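Local coordinates for salicylaldehyde dehydrogenase NahF (Pseudomonas putida, PDB 4JZ6), which probably oxidises salicylaldehyde to salicylate with NAD+ in the breakdown of naphthalene, at residues A122-E127 with I176-V181. Sequence-based numbering, arbitrary orientation.
With EDO (1,2-ethanediol), chain G.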
loop_
_atom_site.group_PDB
_atom_site.type_symbol
_atom_site.label_atom_id
_atom_site.label_comp_id
_atom_site.label_asym_id
_atom_site.label_seq_id
_atom_site.Cartn_x
_atom_site.Cartn_y
_atom_site.Cartn_z
ATOM N N ALA A 122 -0.742 26.428 -0.188
ATOM C CA ALA A 122 -1.809 26.978 -1.011
ATOM C C ALA A 122 -1.860 26.234 -2.336
ATOM O O ALA A 122 -2.939 25.919 -2.846
ATOM C CB ALA A 122 -1.597 28.461 -1.241
ATOM N N ASN A 123 -0.689 25.937 -2.887
ATOM C CA ASN A 123 -0.644 25.244 -4.162
ATOM C C ASN A 123 -1.146 23.802 -4.068
ATOM O O ASN A 123 -1.810 23.316 -4.979
ATOM C CB ASN A 123 0.747 25.307 -4.789
ATOM C CG ASN A 123 0.719 24.968 -6.264
ATOM O OD1 ASN A 123 0.998 23.836 -6.660
ATOM N ND2 ASN A 123 0.350 25.944 -7.087
ATOM N N VAL A 124 -0.839 23.125 -2.964
ATOM C CA VAL A 124 -1.369 21.785 -2.734
ATOM C C VAL A 124 -2.890 21.818 -2.777
ATOM O O VAL A 124 -3.514 21.022 -3.482
ATOM C CB VAL A 124 -0.926 21.202 -1.374
ATOM C CG1 VAL A 124 -1.690 19.930 -1.073
ATOM C CG2 VAL A 124 0.556 20.920 -1.376
ATOM N N PHE A 125 -3.484 22.750 -2.034
ATOM C CA PHE A 125 -4.934 22.897 -2.018
ATOM C C PHE A 125 -5.498 23.223 -3.394
ATOM O O PHE A 125 -6.587 22.773 -3.734
ATOM C CB PHE A 125 -5.382 23.942 -0.983
ATOM C CG PHE A 125 -5.546 23.381 0.399
ATOM C CD1 PHE A 125 -6.715 22.734 0.761
ATOM C CD2 PHE A 125 -4.520 23.476 1.331
ATOM C CE1 PHE A 125 -6.864 22.197 2.030
ATOM C CE2 PHE A 125 -4.663 22.938 2.603
ATOM C CZ PHE A 125 -5.838 22.298 2.950
ATOM N N ARG A 126 -4.771 23.996 -4.192
ATOM C CA ARG A 126 -5.250 24.293 -5.538
ATOM C C ARG A 126 -5.130 23.085 -6.458
ATOM O O ARG A 126 -6.032 22.806 -7.247
ATOM C CB ARG A 126 -4.528 25.493 -6.131
ATOM C CG ARG A 126 -4.853 26.766 -5.409
ATOM C CD ARG A 126 -4.547 27.973 -6.241
ATOM N NE ARG A 126 -5.009 29.173 -5.556
ATOM C CZ ARG A 126 -4.245 29.924 -4.774
ATOM N NH1 ARG A 126 -2.969 29.610 -4.588
ATOM N NH2 ARG A 126 -4.757 30.994 -4.185
ATOM N N GLU A 127 -4.018 22.367 -6.346
ATOM C CA GLU A 127 -3.811 21.158 -7.129
ATOM C C GLU A 127 -4.876 20.144 -6.762
ATOM O O GLU A 127 -5.487 19.525 -7.638
ATOM C CB GLU A 127 -2.427 20.572 -6.863
ATOM C CG GLU A 127 -2.050 19.438 -7.802
ATOM C CD GLU A 127 -1.818 19.918 -9.227
ATOM O OE1 GLU A 127 -1.958 19.094 -10.160
ATOM O OE2 GLU A 127 -1.494 21.116 -9.416
ATOM N N ILE A 176 -4.374 16.960 4.280
ATOM C CA ILE A 176 -5.756 17.397 4.425
ATOM C C ILE A 176 -6.389 17.576 3.054
ATOM O O ILE A 176 -7.410 16.959 2.748
ATOM C CB ILE A 176 -5.840 18.732 5.191
ATOM C CG1 ILE A 176 -5.251 18.569 6.593
ATOM C CG2 ILE A 176 -7.275 19.233 5.252
ATOM C CD1 ILE A 176 -5.150 19.854 7.371
ATOM N N ALA A 177 -5.761 18.414 2.234
ATOM C CA ALA A 177 -6.286 18.761 0.915
ATOM C C ALA A 177 -6.663 17.534 0.110
ATOM O O ALA A 177 -7.772 17.443 -0.419
ATOM C CB ALA A 177 -5.276 19.594 0.138
ATOM N N TYR A 178 -5.734 16.591 0.023
ATOM C CA TYR A 178 -5.948 15.410 -0.804
ATOM C C TYR A 178 -7.059 14.493 -0.277
ATOM O O TYR A 178 -7.972 14.149 -1.030
ATOM C CB TYR A 178 -4.634 14.666 -1.051
ATOM C CG TYR A 178 -3.677 15.423 -1.949
ATOM C CD1 TYR A 178 -4.105 15.961 -3.162
ATOM C CD2 TYR A 178 -2.345 15.604 -1.585
ATOM C CE1 TYR A 178 -3.224 16.648 -3.990
ATOM C CE2 TYR A 178 -1.459 16.291 -2.407
ATOM C CZ TYR A 178 -1.902 16.809 -3.605
ATOM O OH TYR A 178 -1.019 17.497 -4.412
ATOM N N PRO A 179 -7.010 14.114 1.018
ATOM C CA PRO A 179 -8.136 13.299 1.495
ATOM C C PRO A 179 -9.483 14.020 1.373
ATOM O O PRO A 179 -10.504 13.371 1.142
ATOM C CB PRO A 179 -7.788 13.058 2.966
ATOM C CG PRO A 179 -6.287 13.127 3.007
ATOM C CD PRO A 179 -5.948 14.229 2.038
ATOM N N LEU A 180 -9.488 15.341 1.509
ATOM C CA LEU A 180 -10.727 16.101 1.335
ATOM C C LEU A 180 -11.299 16.001 -0.084
ATOM O O LEU A 180 -12.459 15.625 -0.262
ATOM C CB LEU A 180 -10.553 17.566 1.746
ATOM C CG LEU A 180 -10.372 17.822 3.246
ATOM C CD1 LEU A 180 -10.763 19.248 3.613
ATOM C CD2 LEU A 180 -11.160 16.813 4.061
ATOM N N VAL A 181 -10.491 16.325 -1.089
ATOM C CA VAL A 181 -10.973 16.292 -2.466
ATOM C C VAL A 181 -11.405 14.883 -2.896
ATOM O O VAL A 181 -12.199 14.722 -3.823
ATOM C CB VAL A 181 -9.938 16.866 -3.459
ATOM C CG1 VAL A 181 -8.733 15.941 -3.589
ATOM C CG2 VAL A 181 -10.589 17.130 -4.809
HETATM C C1 EDO G . 4.317 22.639 -5.082
HETATM O O1 EDO G . 3.891 22.965 -6.413
HETATM C C2 EDO G . 3.115 22.574 -4.144
HETATM O O2 EDO G . 3.528 22.136 -2.843
#
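Tyr178 OH, hydrogen-bonded to Asp475 OD1, rests against the aliphatic part of Glu127, 4.0 Å from its CG. One turn before Glu127, Asn123 OD1 accepts a hydrogen bond from O1 of a 1,2-ethanediol, probably left by the crystallisation liquor, at 3.0 Å; the diol also lies against Val124 CG2. No hydrogen bond joins the two segments, and the contact is mainly apolar. The Ala177 methyl sits over one face of the Phe125 ring, its CB 3.6 Å from the ring centroid and 16° off the normal, in a CH-pi contact displaced toward the CD1-CE1 rim. At the ring's edge Phe125 CZ reaches Ile176 CG2 at 4.1 Å, and the Phe125 side chain also touches Val88 of helix 78-94. Val124 sends CG1, anti to its backbone N (chi1 170°), to Ala177 CB at 3.8 Å and to Tyr178 CE2 at 3.9 Å, and the Val124 and Tyr178 side chains cross nearly at right angles. An alanine in place of Phe125 would probably leave the Ala177 methyl without its aromatic cover and open a gap beside Val88. With Ala177 as the small residue at the crossing, the axes of the two segments approach to 8.8 Å, nearly parallel at -15°. Val124 also touches Val170 of the salicylaldehyde pocket. Helix 111-130 thus packs on helix 170-181, which links the adjacent parallel strands 159-162 and 186-189 in a beta-alpha-beta crossover of the aldehyde dehydrogenase fold.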